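Local coordinates for protein lombricine kinase (Urechis caupo, PDB 3JPZ) that catalyses the reversible transfer of a phosphoryl group between ATP and the guanidino compound lombricine, as a member of the phosphagen kinase family, at residues A[125-130]-A[139-144]; A[246-251]-A[256-261]; A[179-184]-A[216-221]; A[266-269]-A[273-276]. All blocks are in the same frame, centred on the assembly; numbering follows the deposited sequence.

The four contacts follow one another along the chain in the order 1, 3, 2, 4 without overlap. Interaction 1 sets the loop after strand 113-122 against helix 135-149. Interaction 3 joins the loop after helix 168-176 to the turn between strands 212-216 and 222-229 of the large antiparallel sheet. Interaction 2 covers the end of helix 233-252, and interaction 4 is the loop before strand 279-285. The centres lie 12 to 20 Å apart, interactions 1 and 2 being closest. The loop 125-130 touches the other three: Arg-125 meets Glu-257, Cys-128 meets His-221 and Tyr-129 meets Leu-267. Interactions 3 and 4 come closest to the nucleotide-binding arginines Arg-119 and Arg-223, so these loops probably border the ADP site.

Interaction 1 of 4, residues A[125-130]-A[139-144]; sequences RGLCYP and REVERV
Leu-127 reaches from the loop 125-130 onto helix 135-149 and meets Glu-140 and Val-141 there. Its CD1 does most of the touching. Leu-127 CD1 lies 3.6 Å from CG2 of Val-141 and 3.9 Å from CG of Glu-140. The two branched side chains of Leu-127 and Val-141 run past each other in opposite directions. CB of Leu-127 is also near Val-141 CG2, at 4.1 Å. Against Glu-140 the leucine stands nearly at a right angle, and both its methyls face the CG methylene. Glu-140 starts with CG anti to the backbone N (chi1 176°) and then bends at chi2. The bend offers its aliphatic part to the leucine and carries the carboxylate forward along the helix to Arg-143. Glu-140 OE1 takes a bond from Arg-143 NE of 3.1 Å, on its syn side and somewhat out of the carboxylate plane. Arg-143 NH2 completes the salt bridge to Glu-140 OE2 at 3.0 Å, with a bent and weak hydrogen bond. Phe-3 of the second subunit packs on both Leu-127 and Glu-140, which places the contact at the subunit interface. Cys-128 N is bonded to Glu-137 of the same helix. The chemistry is divided: carbon contacts hold the loop to these helix residues, while the glutamate charge is paired mainly within the helix, with Arg-256 as a distant, weak second partner, probably lowering the cost of burying it.

Interaction 2 of 4, residues A[246-251]-A[256-261]; sequences AIAEQM and REYMWN
The ring of Tyr-258 fills a hollow on helix 233-252 bordered by Ile-247, Ala-248 and Met-251. Ile-247 and Ala-248 are neighbours, and Met-251 follows one turn later. Tyr-258 has CG anti to the carbonyl carbon (chi1 -61°), and this swings the end of the ring back toward the helix. Ala-248 is the small residue of the hollow, and its CB lies 3.8 Å from CE2 of Tyr-258. Ile-247 closes the far end. Its CG2 comes in at the ring edge, near the ring plane, 3.3 Å from Tyr-258 OH. Met-251 is the bump beside CE1 and CD1. It crosses the tyrosine at about a right angle, and its SD is 3.5 Å from Tyr-258 CE1. Met-251 SD sits 4.5 Å from the centroid of the Tyr-258 ring, 54° off the normal, in an oblique Met-aromatic contact. A bend at chi3 (53°) brings CE of Met-251 to the same corner of the ring, 3.6 Å from CD1 of Tyr-258. The hydroxyl is bonded to the carbonyl O of Leu-244, so the polar end of the ring is also held by the helix. At the other end of the contact Arg-256 N donates to Met-251 O at 3.1 Å. Glu-257 turns away to a salt bridge with Arg-125. The chain thus leaves helix 233-252, turns, and lies back along its last turns before strand 260-261, a helix-to-strand connection of the catalytic domain held by a Met-aromatic contact.

Interaction 3 of 4, residues A[179-184]-A[216-221]; sequences FLFQKP and INEEDH
The aliphatic part of Glu-218 lies over one face of the Phe-181 ring. Phe-181 places CG between its backbone N and carbonyl carbon (chi1 64°), the crowded position. Its ring is thereby turned toward the segment 216-221. The chain of Glu-218 slides past the phenylalanine in the opposite direction. Glu-218 CB is 4.0 Å from the centroid of the Phe-181 ring and 22° off the normal, as a CH-pi contact displaced toward the rim. Glu-218 CG is closer to the ring atoms, at 3.5 Å from CD1 of Phe-181. An unusual chi2 of -128° bends the glutamate so that its carboxylate leaves the ring. The carboxylate is then held at both oxygens. Glu-218 OE1 accepts a weak bond from Glu-219 N at 3.1 Å. Glu-218 OE2 accepts a bond from a water at 2.6 Å, and this water also donates to Gln-182 O at 2.7 Å. CG of Pro-184 borders Glu-218 CG more loosely, at 4.3 Å. The Phe-181 ring also meets Trp-215, and Glu-218 OE1 has a long, weak ion pair with Arg-223. Arg-223 is an ADP-binding residue; no ADP is bound to this chain. The contact thus joins the loop after helix 168-176 to the turn between strands 212-216 and 222-229 of the antiparallel sheet, probably on the border of the nucleotide site of a phosphagen kinase.

Interaction 4 of 4, residues A[266-269]-A[273-276]; sequences YLCA and NLGT
The segments 266-269 and 273-276 run back past each other, with Tyr-266 CA 5.1 Å from Gly-275 CA, and Tyr-266 N donates a nearly straight bond (167°) to Gly-275 O at 3.0 Å. Gly-275 has a positive phi of 82°, which favours glycine. A water lies within bonding distance of both Tyr-266 O, at 2.8 Å, and Asn-273 O, but its two protons cannot serve every acceptor near it. Leu-274 reaches across between the two arms of the loop. Its CD2 comes 3.3 Å from Tyr-266 O and 3.9 Å from CD2 of Leu-267, the two leucines crossing obliquely. Cys-268 turns SG inward, between its backbone N and carbonyl carbon (chi1 52°). There Cys-268 SG packs on Leu-274 CD2 at 4.0 Å. It also lies against CB of Asn-273, where the modelled distance is short enough to be doubtful. The Tyr-266 ring passes beside Gly-275 O and makes a cation-pi contact with Arg-122. Tyr-69 of helix 68-71 packs on both leucines. Across the loop, then, one direct backbone bond pairs polar atoms and the water can help, while sulfur and leucine methyls supply a buried apolar filling. This mix holds the two arms of the loop together close to Arg-119 of the ADP site.

Interaction 1 of 4, residues A[125-130]-A[139-144]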
loop_
_atom_site.group_PDB
_atom_site.type_symbol
_atom_site.label_atom_id
_atom_site.label_comp_id
_atom_site.label_asym_id
_atom_site.label_seq_id
_atom_site.Cartn_x
_atom_site.Cartn_y
_atom_site.Cartn_z
ATOM N N ARG A 125 2.573 25.492 0.458
ATOM C CA ARG A 125 1.290 25.871 -0.123
ATOM C C ARG A 125 1.326 25.758 -1.643
ATOM O O ARG A 125 2.345 26.040 -2.277
ATOM C CB ARG A 125 0.894 27.288 0.302
ATOM C CG ARG A 125 -0.388 27.791 -0.346
ATOM C CD ARG A 125 -0.976 28.958 0.425
ATOM N NE ARG A 125 -1.562 28.531 1.692
ATOM C CZ ARG A 125 -1.841 29.347 2.703
ATOM N NH1 ARG A 125 -1.587 30.645 2.609
ATOM N NH2 ARG A 125 -2.375 28.867 3.811
ATOM N N GLY A 126 0.209 25.321 -2.215
ATOM C CA GLY A 126 0.109 25.102 -3.642
ATOM C C GLY A 126 0.342 23.660 -4.053
ATOM O O GLY A 126 0.110 23.309 -5.210
ATOM N N LEU A 127 0.782 22.819 -3.118
ATOM C CA LEU A 127 1.210 21.469 -3.465
ATOM C C LEU A 127 0.570 20.396 -2.588
ATOM O O LEU A 127 0.505 20.524 -1.364
ATOM C CB LEU A 127 2.721 21.362 -3.359
ATOM C CG LEU A 127 3.488 22.351 -4.241
ATOM C CD1 LEU A 127 4.948 22.372 -3.857
ATOM C CD2 LEU A 127 3.322 21.994 -5.704
ATOM N N CYS A 128 0.129 19.320 -3.227
ATOM C CA CYS A 128 -0.561 18.256 -2.514
ATOM C C CYS A 128 0.352 17.568 -1.520
ATOM O O CYS A 128 1.532 17.375 -1.770
ATOM C CB CYS A 128 -1.133 17.238 -3.502
ATOM S SG CYS A 128 -2.644 17.807 -4.297
ATOM N N TYR A 129 -0.216 17.211 -0.379
ATOM C CA TYR A 129 0.435 16.318 0.559
ATOM C C TYR A 129 0.774 14.970 -0.078
ATOM O O TYR A 129 0.227 14.606 -1.115
ATOM C CB TYR A 129 -0.491 16.080 1.744
ATOM C CG TYR A 129 -0.795 17.314 2.554
ATOM C CD1 TYR A 129 0.226 18.096 3.087
ATOM C CD2 TYR A 129 -2.103 17.676 2.824
ATOM C CE1 TYR A 129 -0.057 19.216 3.844
ATOM C CE2 TYR A 129 -2.393 18.792 3.572
ATOM C CZ TYR A 129 -1.365 19.557 4.081
ATOM O OH TYR A 129 -1.666 20.662 4.837
ATOM N N PRO A 130 1.665 14.208 0.566
ATOM C CA PRO A 130 2.103 12.874 0.134
ATOM C C PRO A 130 0.987 11.912 -0.291
ATOM O O PRO A 130 1.210 11.109 -1.186
ATOM C CB PRO A 130 2.816 12.337 1.372
ATOM C CG PRO A 130 3.397 13.559 1.997
ATOM C CD PRO A 130 2.384 14.650 1.772
ATOM N N ARG A 139 8.574 16.474 -6.446
ATOM C CA ARG A 139 9.882 16.964 -6.838
ATOM C C ARG A 139 9.942 18.469 -6.655
ATOM O O ARG A 139 10.999 19.003 -6.365
ATOM C CB ARG A 139 10.182 16.609 -8.297
ATOM C CG ARG A 139 10.594 15.165 -8.510
ATOM C CD ARG A 139 10.258 14.727 -9.919
ATOM N NE ARG A 139 10.538 13.314 -10.143
ATOM C CZ ARG A 139 10.359 12.701 -11.307
ATOM N NH1 ARG A 139 9.900 13.383 -12.355
ATOM N NH2 ARG A 139 10.644 11.411 -11.421
ATOM N N GLU A 140 8.808 19.140 -6.843
ATOM C CA GLU A 140 8.710 20.583 -6.644
ATOM C C GLU A 140 8.802 20.938 -5.161
ATOM O O GLU A 140 9.413 21.935 -4.802
ATOM C CB GLU A 140 7.410 21.126 -7.242
ATOM C CG GLU A 140 7.173 22.616 -7.001
ATOM C CD GLU A 140 8.208 23.501 -7.676
ATOM O OE1 GLU A 140 9.066 22.964 -8.401
ATOM O OE2 GLU A 140 8.164 24.733 -7.477
ATOM N N VAL A 141 8.192 20.133 -4.297
ATOM C CA VAL A 141 8.413 20.296 -2.864
ATOM C C VAL A 141 9.903 20.156 -2.557
ATOM O O VAL A 141 10.512 21.045 -1.959
ATOM C CB VAL A 141 7.650 19.259 -2.016
ATOM C CG1 VAL A 141 8.036 19.418 -0.569
ATOM C CG2 VAL A 141 6.156 19.420 -2.177
ATOM N N GLU A 142 10.496 19.043 -2.979
ATOM C CA GLU A 142 11.912 18.805 -2.735
ATOM C C GLU A 142 12.767 19.950 -3.276
ATOM O O GLU A 142 13.741 20.348 -2.647
ATOM C CB GLU A 142 12.376 17.497 -3.370
ATOM C CG GLU A 142 13.870 17.217 -3.165
ATOM C CD GLU A 142 14.366 16.047 -3.986
ATOM O OE1 GLU A 142 13.936 15.907 -5.149
ATOM O OE2 GLU A 142 15.186 15.260 -3.472
ATOM N N ARG A 143 12.411 20.476 -4.442
ATOM C CA ARG A 143 13.227 21.507 -5.058
ATOM C C ARG A 143 13.126 22.780 -4.245
ATOM O O ARG A 143 14.129 23.405 -3.923
ATOM C CB ARG A 143 12.790 21.791 -6.487
ATOM C CG ARG A 143 13.640 22.865 -7.144
ATOM C CD ARG A 143 13.251 23.115 -8.589
ATOM N NE ARG A 143 12.022 23.894 -8.700
ATOM C CZ ARG A 143 11.918 25.184 -8.387
ATOM N NH1 ARG A 143 12.969 25.853 -7.926
ATOM N NH2 ARG A 143 10.756 25.806 -8.527
ATOM N N VAL A 144 11.899 23.158 -3.919
ATOM C CA VAL A 144 11.641 24.380 -3.179
ATOM C C VAL A 144 12.388 24.370 -1.848
ATOM O O VAL A 144 13.126 25.297 -1.533
ATOM C CB VAL A 144 10.128 24.559 -2.947
ATOM C CG1 VAL A 144 9.851 25.671 -1.957
ATOM C CG2 VAL A 144 9.424 24.833 -4.273
#

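Interaction 2 of 4, residues A[246-251]-A[256-261]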
loop_
_atom_site.group_PDB
_atom_site.type_symbol
_atom_site.label_atom_id
_atom_site.label_comp_id
_atom_site.label_asym_id
_atom_site.label_seq_id
_atom_site.Cartn_x
_atom_site.Cartn_y
_atom_site.Cartn_z
ATOM N N ALA A 246 13.839 31.342 8.618
ATOM C CA ALA A 246 14.878 31.581 7.629
ATOM C C ALA A 246 14.589 30.799 6.351
ATOM O O ALA A 246 14.766 31.296 5.240
ATOM C CB ALA A 246 16.232 31.195 8.198
ATOM N N ILE A 247 14.137 29.565 6.524
ATOM C CA ILE A 247 13.780 28.709 5.410
ATOM C C ILE A 247 12.626 29.331 4.651
ATOM O O ILE A 247 12.593 29.313 3.420
ATOM C CB ILE A 247 13.353 27.323 5.922
ATOM C CG1 ILE A 247 14.567 26.561 6.456
ATOM C CG2 ILE A 247 12.664 26.525 4.820
ATOM C CD1 ILE A 247 14.197 25.313 7.249
ATOM N N ALA A 248 11.677 29.879 5.401
ATOM C CA ALA A 248 10.518 30.524 4.815
ATOM C C ALA A 248 10.952 31.744 4.006
ATOM O O ALA A 248 10.442 31.981 2.918
ATOM C CB ALA A 248 9.542 30.939 5.899
ATOM N N GLU A 249 11.897 32.512 4.542
ATOM C CA GLU A 249 12.292 33.762 3.907
ATOM C C GLU A 249 12.905 33.457 2.552
ATOM O O GLU A 249 12.643 34.147 1.568
ATOM C CB GLU A 249 13.289 34.533 4.770
ATOM C CG GLU A 249 13.127 36.041 4.698
ATOM C CD GLU A 249 14.298 36.787 5.309
ATOM O OE1 GLU A 249 15.051 36.180 6.101
ATOM O OE2 GLU A 249 14.468 37.983 4.995
ATOM N N GLN A 250 13.726 32.414 2.507
ATOM C CA GLN A 250 14.271 31.943 1.244
ATOM C C GLN A 250 13.141 31.518 0.318
ATOM O O GLN A 250 13.168 31.791 -0.880
ATOM C CB GLN A 250 15.225 30.777 1.480
ATOM C CG GLN A 250 16.470 31.166 2.243
ATOM C CD GLN A 250 17.218 32.318 1.588
ATOM O OE1 GLN A 250 17.229 32.451 0.365
ATOM N NE2 GLN A 250 17.847 33.155 2.402
ATOM N N MET A 251 12.142 30.860 0.892
ATOM C CA MET A 251 11.028 30.327 0.132
ATOM C C MET A 251 10.233 31.430 -0.551
ATOM O O MET A 251 9.691 31.218 -1.631
ATOM C CB MET A 251 10.112 29.502 1.045
ATOM C CG MET A 251 10.580 28.076 1.228
ATOM S SD MET A 251 9.753 27.204 2.591
ATOM C CE MET A 251 8.030 27.462 2.183
ATOM N N ARG A 256 6.767 31.083 -2.499
ATOM C CA ARG A 256 6.261 29.945 -1.746
ATOM C C ARG A 256 6.106 30.286 -0.266
ATOM O O ARG A 256 6.740 31.211 0.240
ATOM C CB ARG A 256 7.189 28.744 -1.930
ATOM C CG ARG A 256 7.142 28.124 -3.326
ATOM C CD ARG A 256 5.776 27.520 -3.640
ATOM N NE ARG A 256 5.773 26.750 -4.884
ATOM C CZ ARG A 256 4.683 26.216 -5.431
ATOM N NH1 ARG A 256 3.499 26.368 -4.850
ATOM N NH2 ARG A 256 4.777 25.528 -6.561
ATOM N N GLU A 257 5.260 29.532 0.424
ATOM C CA GLU A 257 4.969 29.804 1.826
ATOM C C GLU A 257 4.444 28.550 2.513
ATOM O O GLU A 257 3.807 27.704 1.881
ATOM C CB GLU A 257 3.931 30.921 1.925
ATOM C CG GLU A 257 2.622 30.612 1.207
ATOM C CD GLU A 257 1.767 31.851 0.997
ATOM O OE1 GLU A 257 2.303 32.972 1.128
ATOM O OE2 GLU A 257 0.563 31.708 0.694
ATOM N N TYR A 258 4.721 28.420 3.805
ATOM C CA TYR A 258 4.163 27.318 4.576
ATOM C C TYR A 258 2.640 27.370 4.512
ATOM O O TYR A 258 2.050 28.445 4.519
ATOM C CB TYR A 258 4.605 27.389 6.044
ATOM C CG TYR A 258 6.099 27.308 6.279
ATOM C CD1 TYR A 258 6.913 26.531 5.469
ATOM C CD2 TYR A 258 6.686 27.980 7.345
ATOM C CE1 TYR A 258 8.274 26.451 5.690
ATOM C CE2 TYR A 258 8.044 27.901 7.582
ATOM C CZ TYR A 258 8.832 27.134 6.754
ATOM O OH TYR A 258 10.180 27.051 6.991
ATOM N N MET A 259 2.000 26.206 4.458
ATOM C CA MET A 259 0.556 26.136 4.606
ATOM C C MET A 259 0.193 26.488 6.034
ATOM O O MET A 259 0.657 25.845 6.978
ATOM C CB MET A 259 0.050 24.724 4.325
ATOM C CG MET A 259 0.226 24.263 2.900
ATOM S SD MET A 259 -0.241 22.529 2.786
ATOM C CE MET A 259 0.423 22.115 1.180
ATOM N N TRP A 260 -0.657 27.491 6.192
ATOM C CA TRP A 260 -1.040 27.965 7.513
ATOM C C TRP A 260 -2.324 28.760 7.415
ATOM O O TRP A 260 -2.457 29.635 6.558
ATOM C CB TRP A 260 0.060 28.858 8.087
ATOM C CG TRP A 260 -0.286 29.478 9.411
ATOM C CD1 TRP A 260 -0.022 28.963 10.651
ATOM C CD2 TRP A 260 -0.954 30.729 9.629
ATOM N NE1 TRP A 260 -0.485 29.818 11.622
ATOM C CE2 TRP A 260 -1.064 30.905 11.023
ATOM C CE3 TRP A 260 -1.476 31.712 8.783
ATOM C CZ2 TRP A 260 -1.671 32.027 11.590
ATOM C CZ3 TRP A 260 -2.078 32.829 9.349
ATOM C CH2 TRP A 260 -2.168 32.976 10.738
ATOM N N ASN A 261 -3.279 28.465 8.284
ATOM C CA ASN A 261 -4.436 29.335 8.387
ATOM C C ASN A 261 -4.725 29.670 9.841
ATOM O O ASN A 261 -4.238 28.998 10.757
ATOM C CB ASN A 261 -5.660 28.760 7.647
ATOM C CG ASN A 261 -6.298 27.592 8.371
ATOM O OD1 ASN A 261 -6.478 27.624 9.578
ATOM N ND2 ASN A 261 -6.668 26.562 7.622
#

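Interaction 3 of 4, residues A[179-184]-A[216-221]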
loop_
_atom_site.group_PDB
_atom_site.type_symbol
_atom_site.label_atom_id
_atom_site.label_comp_id
_atom_site.label_asym_id
_atom_site.label_seq_id
_atom_site.Cartn_x
_atom_site.Cartn_y
_atom_site.Cartn_z
ATOM N N PHE A 179 19.704 10.171 11.918
ATOM C CA PHE A 179 19.105 11.137 11.000
ATOM C C PHE A 179 18.359 10.476 9.844
ATOM O O PHE A 179 17.803 11.160 8.989
ATOM C CB PHE A 179 20.191 12.015 10.374
ATOM C CG PHE A 179 20.713 13.093 11.273
ATOM C CD1 PHE A 179 20.142 13.341 12.507
ATOM C CD2 PHE A 179 21.765 13.889 10.855
ATOM C CE1 PHE A 179 20.632 14.347 13.319
ATOM C CE2 PHE A 179 22.253 14.898 11.660
ATOM C CZ PHE A 179 21.688 15.127 12.890
ATOM N N LEU A 180 18.376 9.153 9.786
ATOM C CA LEU A 180 17.808 8.471 8.636
ATOM C C LEU A 180 16.332 8.180 8.819
ATOM O O LEU A 180 15.882 7.871 9.919
ATOM C CB LEU A 180 18.536 7.151 8.380
ATOM C CG LEU A 180 18.154 6.481 7.062
ATOM C CD1 LEU A 180 18.937 7.096 5.913
ATOM C CD2 LEU A 180 18.377 4.978 7.130
ATOM N N PHE A 181 15.584 8.284 7.726
ATOM C CA PHE A 181 14.225 7.763 7.685
ATOM C C PHE A 181 14.107 6.722 6.574
ATOM O O PHE A 181 14.815 6.784 5.565
ATOM C CB PHE A 181 13.190 8.881 7.522
ATOM C CG PHE A 181 13.281 9.635 6.213
ATOM C CD1 PHE A 181 12.547 9.230 5.118
ATOM C CD2 PHE A 181 14.068 10.768 6.101
ATOM C CE1 PHE A 181 12.609 9.930 3.919
ATOM C CE2 PHE A 181 14.129 11.479 4.912
ATOM C CZ PHE A 181 13.403 11.057 3.819
ATOM N N GLN A 182 13.212 5.764 6.784
ATOM C CA GLN A 182 13.045 4.621 5.896
ATOM C C GLN A 182 11.695 4.742 5.206
ATOM O O GLN A 182 10.871 5.560 5.597
ATOM C CB GLN A 182 13.063 3.326 6.709
ATOM C CG GLN A 182 14.219 3.192 7.690
ATOM C CD GLN A 182 15.407 2.475 7.088
ATOM O OE1 GLN A 182 15.935 2.882 6.053
ATOM N NE2 GLN A 182 15.837 1.398 7.736
ATOM N N LYS A 183 11.454 3.927 4.186
ATOM C CA LYS A 183 10.120 3.866 3.612
ATOM C C LYS A 183 9.138 3.548 4.739
ATOM O O LYS A 183 9.296 2.565 5.461
ATOM C CB LYS A 183 10.037 2.816 2.502
ATOM C CG LYS A 183 8.703 2.836 1.743
ATOM C CD LYS A 183 8.775 2.109 0.404
ATOM C CE LYS A 183 7.391 1.944 -0.234
ATOM N NZ LYS A 183 7.399 0.979 -1.374
ATOM N N PRO A 184 8.140 4.406 4.930
ATOM C CA PRO A 184 7.185 4.100 5.998
ATOM C C PRO A 184 6.343 2.868 5.684
ATOM O O PRO A 184 6.045 2.601 4.525
ATOM C CB PRO A 184 6.330 5.360 6.072
ATOM C CG PRO A 184 7.207 6.444 5.523
ATOM C CD PRO A 184 8.031 5.794 4.460
ATOM N N ILE A 216 12.707 15.652 3.888
ATOM C CA ILE A 216 11.803 16.053 2.830
ATOM C C ILE A 216 11.009 14.850 2.335
ATOM O O ILE A 216 11.568 13.802 2.010
ATOM C CB ILE A 216 12.565 16.715 1.667
ATOM C CG1 ILE A 216 13.284 17.969 2.167
ATOM C CG2 ILE A 216 11.612 17.071 0.525
ATOM C CD1 ILE A 216 14.048 18.701 1.102
ATOM N N ASN A 217 9.692 15.008 2.323
ATOM C CA ASN A 217 8.798 14.086 1.650
ATOM C C ASN A 217 8.791 12.697 2.279
ATOM O O ASN A 217 8.561 11.702 1.601
ATOM C CB ASN A 217 9.107 14.053 0.143
ATOM C CG ASN A 217 8.580 15.294 -0.580
ATOM O OD1 ASN A 217 7.535 15.832 -0.219
ATOM N ND2 ASN A 217 9.302 15.757 -1.586
ATOM N N GLU A 218 9.036 12.638 3.583
ATOM C CA GLU A 218 8.700 11.446 4.349
ATOM C C GLU A 218 7.195 11.494 4.617
ATOM O O GLU A 218 6.394 11.147 3.749
ATOM C CB GLU A 218 9.493 11.378 5.654
ATOM C CG GLU A 218 9.392 10.033 6.347
ATOM C CD GLU A 218 8.991 10.140 7.801
ATOM O OE1 GLU A 218 8.604 11.246 8.245
ATOM O OE2 GLU A 218 9.045 9.107 8.495
ATOM N N GLU A 219 6.807 11.954 5.801
ATOM C CA GLU A 219 5.395 12.043 6.177
ATOM C C GLU A 219 4.819 13.404 5.806
ATOM O O GLU A 219 3.688 13.510 5.337
ATOM C CB GLU A 219 5.238 11.797 7.679
ATOM C CG GLU A 219 3.820 11.946 8.195
ATOM C CD GLU A 219 3.660 11.420 9.616
ATOM O OE1 GLU A 219 2.618 11.713 10.240
ATOM O OE2 GLU A 219 4.573 10.717 10.108
ATOM N N ASP A 220 5.617 14.440 6.027
ATOM C CA ASP A 220 5.250 15.806 5.685
ATOM C C ASP A 220 6.157 16.244 4.545
ATOM O O ASP A 220 7.131 15.565 4.231
ATOM C CB ASP A 220 5.435 16.727 6.893
ATOM C CG ASP A 220 4.575 16.313 8.082
ATOM O OD1 ASP A 220 3.333 16.308 7.952
ATOM O OD2 ASP A 220 5.140 15.996 9.150
ATOM N N HIS A 221 5.846 17.364 3.907
ATOM C CA HIS A 221 6.755 17.877 2.901
ATOM C C HIS A 221 8.088 18.117 3.582
ATOM O O HIS A 221 9.124 17.621 3.147
ATOM C CB HIS A 221 6.243 19.177 2.268
ATOM C CG HIS A 221 5.089 18.985 1.337
ATOM N ND1 HIS A 221 4.144 19.965 1.117
ATOM C CD2 HIS A 221 4.720 17.930 0.576
ATOM C CE1 HIS A 221 3.245 19.520 0.258
ATOM N NE2 HIS A 221 3.571 18.288 -0.086
HETATM O O HOH W 1 9.731 6.739 7.770
#

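Interaction 4 of 4, residues A[266-269]-A[273-276]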
loop_
_atom_site.group_PDB
_atom_site.type_symbol
_atom_site.label_atom_id
_atom_site.label_comp_id
_atom_site.label_asym_id
_atom_site.label_seq_id
_atom_site.Cartn_x
_atom_site.Cartn_y
_atom_site.Cartn_z
ATOM N N TYR A 266 -0.639 25.598 11.516
ATOM C CA TYR A 266 0.073 24.954 10.428
ATOM C C TYR A 266 -0.648 23.703 9.977
ATOM O O TYR A 266 -1.012 22.841 10.782
ATOM C CB TYR A 266 1.527 24.669 10.813
ATOM C CG TYR A 266 2.315 25.948 10.902
ATOM C CD1 TYR A 266 2.558 26.710 9.764
ATOM C CD2 TYR A 266 2.771 26.425 12.124
ATOM C CE1 TYR A 266 3.253 27.895 9.837
ATOM C CE2 TYR A 266 3.471 27.608 12.206
ATOM C CZ TYR A 266 3.708 28.342 11.055
ATOM O OH TYR A 266 4.407 29.523 11.125
ATOM N N LEU A 267 -0.863 23.628 8.672
ATOM C CA LEU A 267 -1.616 22.540 8.091
ATOM C C LEU A 267 -0.691 21.398 7.726
ATOM O O LEU A 267 0.390 21.600 7.182
ATOM C CB LEU A 267 -2.376 23.033 6.862
ATOM C CG LEU A 267 -3.509 24.018 7.158
ATOM C CD1 LEU A 267 -3.838 24.840 5.920
ATOM C CD2 LEU A 267 -4.749 23.294 7.670
ATOM N N CYS A 268 -1.135 20.191 8.048
ATOM C CA CYS A 268 -0.420 18.976 7.706
ATOM C C CYS A 268 -1.468 17.968 7.252
ATOM O O CYS A 268 -2.655 18.216 7.396
ATOM C CB CYS A 268 0.324 18.463 8.928
ATOM S SG CYS A 268 -0.766 18.302 10.349
ATOM N N ALA A 269 -1.045 16.839 6.699
ATOM C CA ALA A 269 -1.995 15.894 6.137
ATOM C C ALA A 269 -2.767 15.207 7.252
ATOM O O ALA A 269 -3.963 14.984 7.136
ATOM C CB ALA A 269 -1.286 14.874 5.270
ATOM N N ASN A 273 -1.579 16.380 13.802
ATOM C CA ASN A 273 -0.399 17.227 13.839
ATOM C C ASN A 273 -0.691 18.690 13.556
ATOM O O ASN A 273 0.215 19.444 13.230
ATOM C CB ASN A 273 0.624 16.734 12.812
ATOM C CG ASN A 273 1.262 15.418 13.203
ATOM O OD1 ASN A 273 1.313 15.060 14.380
ATOM N ND2 ASN A 273 1.758 14.688 12.208
ATOM N N LEU A 274 -1.945 19.093 13.687
ATOM C CA LEU A 274 -2.328 20.462 13.358
ATOM C C LEU A 274 -1.890 21.455 14.427
ATOM O O LEU A 274 -1.407 21.068 15.493
ATOM C CB LEU A 274 -3.837 20.552 13.160
ATOM C CG LEU A 274 -4.301 20.062 11.794
ATOM C CD1 LEU A 274 -5.816 19.989 11.756
ATOM C CD2 LEU A 274 -3.759 20.980 10.695
ATOM N N GLY A 275 -2.063 22.735 14.120
ATOM C CA GLY A 275 -1.782 23.805 15.059
ATOM C C GLY A 275 -0.302 24.127 15.077
ATOM O O GLY A 275 0.163 24.964 14.309
ATOM N N THR A 276 0.433 23.462 15.964
ATOM C CA THR A 276 1.895 23.576 16.000
ATOM C C THR A 276 2.581 22.377 15.387
ATOM O O THR A 276 3.760 22.452 15.027
ATOM C CB THR A 276 2.439 23.628 17.420
ATOM O OG1 THR A 276 2.031 22.449 18.138
ATOM C CG2 THR A 276 1.994 24.903 18.144
HETATM O O HOH W 2 0.880 22.014 12.684
#